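PDB 5VIA: pseudoperoxidase from Leishmania major, which binds a heme b in a peroxidase-family fold, though whether it acts as a peroxidase is uncertain. Local coordinates for residues 54-59 / 167-172; 62-67 / 209-214. All coordinates share one frame; numbering follows the deposited sequence.

Interaction 1 (54-59 / 167-172); sequences ETVDES and NVSGLE. With HEM (protoporphyrin IX containing Fe), chain B.
Val56 turns both methyl branches onto Ser169: CG1 lies 3.6 Å from Ser169 OG, and CG2 reaches the same hydroxyl and Ser169 CA. With CG1 beside its own backbone N (chi1 -60°), that branch also meets Val168, its CG1 to Val168 CG1 distance being 4.0 Å; the isopropyl group of Val56 thus lies against both neighbours. No direct hydrogen bond joins the loops. Instead a water accepts from Val56 N and donates to Val168 O, at 2.9 Å each, tying backbone to backbone. Ser169 aims OG away from its carbonyl carbon (chi1 -60°) and donates to heme O1A at a short 2.5 Å; Ser169 N adds a weak, bent bond to the same oxygen. Val168 lays CG1 against the carboxylate carbon, 3.4 Å from heme CGA, an apolar contact beside the probably ionised propionate. From the other loop, Val56 CB packs on the methyl CMA at 3.7 Å, while Ser59 CA lies close to the pyrrole carbon C2B. An ST turn, Asp57 N to Thr55 OG1, shapes the loop around Val56. The arrangement belongs to a peroxidase-family heme pocket, where one loop holds a propionate and the other packs on methyl-bearing pyrroles.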
loop_
_atom_site.group_PDB
_atom_site.type_symbol
_atom_site.label_atom_id
_atom_site.label_comp_id
_atom_site.label_asym_id
_atom_site.label_seq_id
_atom_site.Cartn_x
_atom_site.Cartn_y
_atom_site.Cartn_z
ATOM N N GLU A 54 3.543 10.830 9.480
ATOM C CA GLU A 54 4.632 11.779 9.358
ATOM C C GLU A 54 5.934 10.996 9.182
ATOM O O GLU A 54 6.878 11.461 8.532
ATOM C CB GLU A 54 4.683 12.650 10.616
ATOM C CG GLU A 54 5.369 13.980 10.429
ATOM C CD GLU A 54 4.888 14.705 9.189
ATOM O OE1 GLU A 54 3.656 14.865 9.016
ATOM O OE2 GLU A 54 5.750 15.106 8.380
ATOM N N THR A 55 5.960 9.784 9.739
ATOM C CA THR A 55 7.157 8.940 9.710
ATOM C C THR A 55 6.840 7.490 9.313
ATOM O O THR A 55 5.799 6.937 9.707
ATOM C CB THR A 55 7.877 8.978 11.089
ATOM O OG1 THR A 55 8.992 8.083 11.085
ATOM C CG2 THR A 55 6.917 8.567 12.211
ATOM N N VAL A 56 7.731 6.868 8.536
ATOM C CA VAL A 56 7.563 5.452 8.185
ATOM C C VAL A 56 7.749 4.525 9.380
ATOM O O VAL A 56 7.441 3.327 9.301
ATOM C CB VAL A 56 8.491 5.003 7.015
ATOM C CG1 VAL A 56 8.201 5.818 5.761
ATOM C CG2 VAL A 56 9.970 5.111 7.406
ATOM N N ASP A 57 8.244 5.065 10.492
ATOM C CA ASP A 57 8.240 4.313 11.737
ATOM C C ASP A 57 6.805 3.889 12.079
ATOM O O ASP A 57 6.593 2.867 12.739
ATOM C CB ASP A 57 8.847 5.132 12.875
ATOM C CG ASP A 57 10.361 4.995 12.946
ATOM O OD1 ASP A 57 10.887 4.016 12.366
ATOM O OD2 ASP A 57 11.018 5.850 13.587
ATOM N N GLU A 58 5.828 4.659 11.607
ATOM C CA GLU A 58 4.412 4.309 11.806
ATOM C C GLU A 58 3.841 3.500 10.638
ATOM O O GLU A 58 3.388 2.374 10.823
ATOM C CB GLU A 58 3.564 5.562 12.047
ATOM C CG GLU A 58 2.096 5.260 12.402
ATOM C CD GLU A 58 1.309 6.523 12.713
ATOM O OE1 GLU A 58 0.999 7.270 11.759
ATOM O OE2 GLU A 58 1.012 6.777 13.903
ATOM N N SER A 59 3.857 4.086 9.439
ATOM C CA SER A 59 3.452 3.396 8.222
ATOM C C SER A 59 3.899 4.218 7.041
ATOM O O SER A 59 4.431 5.318 7.220
ATOM C CB SER A 59 1.928 3.236 8.161
ATOM O OG SER A 59 1.329 4.457 7.769
ATOM N N ASN A 167 13.408 10.399 -0.030
ATOM C CA ASN A 167 12.503 11.441 0.473
ATOM C C ASN A 167 11.286 10.911 1.228
ATOM O O ASN A 167 10.422 11.693 1.649
ATOM C CB ASN A 167 12.080 12.409 -0.647
ATOM C CG ASN A 167 11.340 11.719 -1.779
ATOM O OD1 ASN A 167 11.284 10.496 -1.843
ATOM N ND2 ASN A 167 10.787 12.510 -2.694
ATOM N N VAL A 168 11.227 9.589 1.399
ATOM C CA VAL A 168 10.154 8.939 2.146
ATOM C C VAL A 168 10.708 8.294 3.421
ATOM O O VAL A 168 10.441 8.760 4.529
ATOM C CB VAL A 168 9.451 7.889 1.277
ATOM C CG1 VAL A 168 8.290 7.216 2.044
ATOM C CG2 VAL A 168 8.954 8.531 -0.009
ATOM N N SER A 169 11.491 7.231 3.266
ATOM C CA SER A 169 12.099 6.563 4.415
ATOM C C SER A 169 13.454 7.145 4.782
ATOM O O SER A 169 13.913 7.004 5.911
ATOM C CB SER A 169 12.247 5.067 4.149
ATOM O OG SER A 169 10.982 4.495 3.912
ATOM N N GLY A 170 14.109 7.778 3.815
ATOM C CA GLY A 170 15.410 8.372 4.054
ATOM C C GLY A 170 16.559 7.548 3.504
ATOM O O GLY A 170 17.730 7.882 3.728
ATOM N N LEU A 171 16.230 6.463 2.804
ATOM C CA LEU A 171 17.256 5.620 2.186
ATOM C C LEU A 171 16.781 5.087 0.832
ATOM O O LEU A 171 15.583 5.049 0.550
ATOM C CB LEU A 171 17.637 4.460 3.110
ATOM C CG LEU A 171 16.426 3.572 3.420
ATOM C CD1 LEU A 171 16.647 2.141 2.989
ATOM C CD2 LEU A 171 16.065 3.610 4.889
ATOM N N GLU A 172 17.745 4.672 0.017
ATOM C CA GLU A 172 17.546 4.275 -1.370
ATOM C C GLU A 172 18.170 2.878 -1.518
ATOM O O GLU A 172 18.916 2.446 -0.633
ATOM C CB GLU A 172 18.313 5.297 -2.224
ATOM C CG GLU A 172 18.486 5.047 -3.706
ATOM C CD GLU A 172 18.746 6.347 -4.436
ATOM O OE1 GLU A 172 19.833 6.515 -5.030
ATOM O OE2 GLU A 172 17.845 7.212 -4.393
HETATM C CHA HEM B . 6.462 1.006 0.978
HETATM C CHB HEM B . 6.143 0.571 5.822
HETATM C CHC HEM B . 1.429 -0.445 5.259
HETATM C CHD HEM B . 1.949 -0.734 0.420
HETATM C C1A HEM B . 6.736 1.046 2.323
HETATM C C2A HEM B . 7.968 1.548 2.890
HETATM C C3A HEM B . 7.892 1.441 4.213
HETATM C C4A HEM B . 6.598 0.852 4.548
HETATM C CMA HEM B . 8.978 1.854 5.223
HETATM C CAA HEM B . 9.138 2.153 2.083
HETATM C CBA HEM B . 8.633 3.559 1.705
HETATM C CGA HEM B . 9.631 4.348 0.887
HETATM O O1A HEM B . 10.745 4.619 1.401
HETATM O O2A HEM B . 9.298 4.737 -0.267
HETATM C C1B HEM B . 4.828 0.280 6.124
HETATM C C2B HEM B . 4.258 0.075 7.435
HETATM C C3B HEM B . 2.949 -0.186 7.303
HETATM C C4B HEM B . 2.645 -0.201 5.873
HETATM C CMB HEM B . 5.038 0.186 8.754
HETATM C CAB HEM B . 2.004 -0.456 8.501
HETATM C CBB HEM B . 0.694 -0.190 8.450
HETATM C C1C HEM B . 1.150 -0.623 3.916
HETATM C C2C HEM B . -0.143 -1.003 3.332
HETATM C C3C HEM B . 0.016 -1.076 1.982
HETATM C C4C HEM B . 1.403 -0.750 1.685
HETATM C CMC HEM B . -1.432 -1.245 4.167
HETATM C CAC HEM B . -0.962 -1.397 0.829
HETATM C CBC HEM B . -2.284 -1.540 1.002
HETATM C C1D HEM B . 3.218 -0.311 0.108
HETATM C C2D HEM B . 3.782 -0.276 -1.226
HETATM C C3D HEM B . 5.195 0.265 -1.053
HETATM C C4D HEM B . 5.339 0.501 0.369
HETATM C CMD HEM B . 3.100 -0.695 -2.546
HETATM C CAD HEM B . 6.236 0.530 -2.172
HETATM C CBD HEM B . 5.948 1.960 -2.649
HETATM C CGD HEM B . 6.914 2.395 -3.725
HETATM O O1D HEM B . 6.927 3.615 -4.069
HETATM O O2D HEM B . 7.665 1.523 -4.228
HETATM N NA HEM B . 5.918 0.619 3.364
HETATM N NB HEM B . 3.826 0.096 5.196
HETATM N NC HEM B . 2.071 -0.480 2.874
HETATM N ND HEM B . 4.166 0.139 1.023
HETATM FE FE HEM B . 4.009 0.155 3.132
HETATM O O HOH W 1 9.713 8.695 7.384
#

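Interaction 2 (62-67 / 209-214); sequences VVRGLD and NKEVAT
Arg64 meets the 209-214 turn through the middle of its side chain: CD rests 3.4 Å from the carbonyl oxygen Glu211 O, and the Arg64 and Val212 side chains cross at about a right angle. Both methyls of Val212 take part, CG1 and CG2 each 4.2 Å from Arg64 NH2, both at van der Waals range, CG1 approaching the guanidinium obliquely. Glu211 runs past Arg64 in the opposite direction without pairing with it; the carboxylate plane is turned 87° from the guanidinium, and Arg64 NE stays 5.2 Å from Glu211 OE1. That oxygen instead takes a bond from a water, which in turn accepts from Gly65 N, 3.1 Å on each leg. The arginine chain bends at chi3 (-58°), swinging the guanidinium round to where its nitrogens find backbone acceptors: NE donates a hydrogen bond to Asn167 O, NH2 to Val168 O and NH1 to Glu54 O. Three carbonyls thus fix its rotation, and Val62 CB lies 4.2 Å above the plane on one face, offset toward the rim. Further out, Arg39 of helix 33-49 donates to Arg64 O and Val62 O, anchoring the 62-67 loop. On the opposing side, Val212 N closes on Asn209 O at 3.0 Å. This is a type I beta turn docked on an arginine that cross-links loops just behind the heme propionate site.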
loop_
_atom_site.group_PDB
_atom_site.type_symbol
_atom_site.label_atom_id
_atom_site.label_comp_id
_atom_site.label_asym_id
_atom_site.label_seq_id
_atom_site.Cartn_x
_atom_site.Cartn_y
_atom_site.Cartn_z
ATOM N N VAL A 62 2.664 8.314 4.353
ATOM C CA VAL A 62 3.191 9.668 4.321
ATOM C C VAL A 62 2.841 10.288 2.978
ATOM O O VAL A 62 2.591 9.578 2.008
ATOM C CB VAL A 62 4.727 9.726 4.592
ATOM C CG1 VAL A 62 5.068 9.107 5.950
ATOM C CG2 VAL A 62 5.518 9.056 3.478
ATOM N N VAL A 63 2.817 11.610 2.920
ATOM C CA VAL A 63 2.405 12.306 1.712
ATOM C C VAL A 63 3.585 12.462 0.754
ATOM O O VAL A 63 3.419 12.874 -0.405
ATOM C CB VAL A 63 1.832 13.686 2.055
ATOM C CG1 VAL A 63 2.939 14.642 2.460
ATOM C CG2 VAL A 63 1.073 14.244 0.886
ATOM N N ARG A 64 4.775 12.118 1.239
ATOM C CA ARG A 64 6.003 12.343 0.477
ATOM C C ARG A 64 6.208 11.290 -0.610
ATOM O O ARG A 64 5.712 10.170 -0.509
ATOM C CB ARG A 64 7.216 12.389 1.414
ATOM C CG ARG A 64 7.125 13.447 2.530
ATOM C CD ARG A 64 8.420 13.534 3.370
ATOM N NE ARG A 64 8.754 12.248 3.994
ATOM C CZ ARG A 64 8.393 11.887 5.227
ATOM N NH1 ARG A 64 7.692 12.713 5.994
ATOM N NH2 ARG A 64 8.740 10.697 5.705
ATOM N N GLY A 65 6.923 11.670 -1.665
ATOM C CA GLY A 65 7.250 10.751 -2.738
ATOM C C GLY A 65 6.095 10.354 -3.638
ATOM O O GLY A 65 6.083 9.243 -4.169
ATOM N N LEU A 66 5.130 11.249 -3.827
ATOM C CA LEU A 66 3.944 10.907 -4.612
ATOM C C LEU A 66 3.756 11.839 -5.807
ATOM O O LEU A 66 2.703 11.803 -6.450
ATOM C CB LEU A 66 2.694 10.941 -3.730
ATOM C CG LEU A 66 2.596 9.919 -2.599
ATOM C CD1 LEU A 66 1.293 10.108 -1.839
ATOM C CD2 LEU A 66 2.711 8.508 -3.162
ATOM N N ASP A 67 4.766 12.665 -6.098
ATOM C CA ASP A 67 4.695 13.630 -7.201
ATOM C C ASP A 67 4.506 12.959 -8.560
ATOM O O ASP A 67 3.704 13.415 -9.384
ATOM C CB ASP A 67 5.952 14.513 -7.257
ATOM C CG ASP A 67 5.912 15.676 -6.273
ATOM O OD1 ASP A 67 4.843 15.933 -5.681
ATOM O OD2 ASP A 67 6.957 16.357 -6.109
ATOM N N ASN A 209 18.416 12.970 1.914
ATOM C CA ASN A 209 17.204 12.635 2.675
ATOM C C ASN A 209 16.660 13.777 3.547
ATOM O O ASN A 209 15.972 13.535 4.552
ATOM C CB ASN A 209 17.379 11.343 3.504
ATOM C CG ASN A 209 18.461 11.463 4.585
ATOM O OD1 ASN A 209 18.878 12.562 4.952
ATOM N ND2 ASN A 209 18.903 10.317 5.110
ATOM N N LYS A 210 16.935 15.012 3.139
ATOM C CA LYS A 210 16.525 16.192 3.901
ATOM C C LYS A 210 15.014 16.346 4.039
ATOM O O LYS A 210 14.562 17.028 4.951
ATOM C CB LYS A 210 17.100 17.463 3.272
ATOM C CG LYS A 210 18.611 17.560 3.308
ATOM C CD LYS A 210 19.119 18.569 2.286
ATOM C CE LYS A 210 20.015 19.605 2.924
ATOM N NZ LYS A 210 19.237 20.498 3.831
ATOM N N GLU A 211 14.239 15.732 3.142
ATOM C CA GLU A 211 12.777 15.820 3.206
ATOM C C GLU A 211 12.215 15.007 4.370
ATOM O O GLU A 211 11.055 15.181 4.766
ATOM C CB GLU A 211 12.138 15.315 1.910
ATOM C CG GLU A 211 12.184 16.272 0.727
ATOM C CD GLU A 211 11.169 15.883 -0.339
ATOM O OE1 GLU A 211 10.062 15.411 0.033
ATOM O OE2 GLU A 211 11.476 16.047 -1.540
ATOM N N VAL A 212 13.030 14.101 4.902
ATOM C CA VAL A 212 12.625 13.288 6.042
ATOM C C VAL A 212 13.120 13.994 7.301
ATOM O O VAL A 212 14.299 13.926 7.651
ATOM C CB VAL A 212 13.163 11.848 5.919
ATOM C CG1 VAL A 212 12.655 10.970 7.058
ATOM C CG2 VAL A 212 12.743 11.259 4.581
ATOM N N ALA A 213 12.203 14.703 7.955
ATOM C CA ALA A 213 12.542 15.618 9.041
ATOM C C ALA A 213 13.156 14.871 10.209
ATOM O O ALA A 213 14.126 15.326 10.816
ATOM C CB ALA A 213 11.289 16.367 9.492
ATOM N N THR A 214 12.557 13.732 10.531
ATOM C CA THR A 214 13.052 12.873 11.589
ATOM C C THR A 214 13.262 11.474 11.007
ATOM O O THR A 214 12.319 10.824 10.561
ATOM C CB THR A 214 12.088 12.863 12.811
ATOM O OG1 THR A 214 12.465 11.825 13.724
ATOM C CG2 THR A 214 10.640 12.657 12.369
HETATM O O HOH W 2 7.727 14.646 -1.933
#

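The two contacts lie side by side, their centres about 7 Å apart on the same side of the chain's centre. Their segments alternate along the sequence, 54-59, 62-67, 167-172 and 209-214, so the loop between helices 33-49 and 67-79 supplies one partner to each. Arg64 of interaction 2 joins them directly, reaching into both loops of interaction 1, while Val212 CG2 packs 3.4 Å from Val168 O and Asn167 CB lies 3.6 Å from Glu211 CD. The result is a layered arrangement of loops: interaction 1 touches the heme itself, and interaction 2 forms a second shell behind the 167-172 loop, probably helping to position its propionate-binding residues.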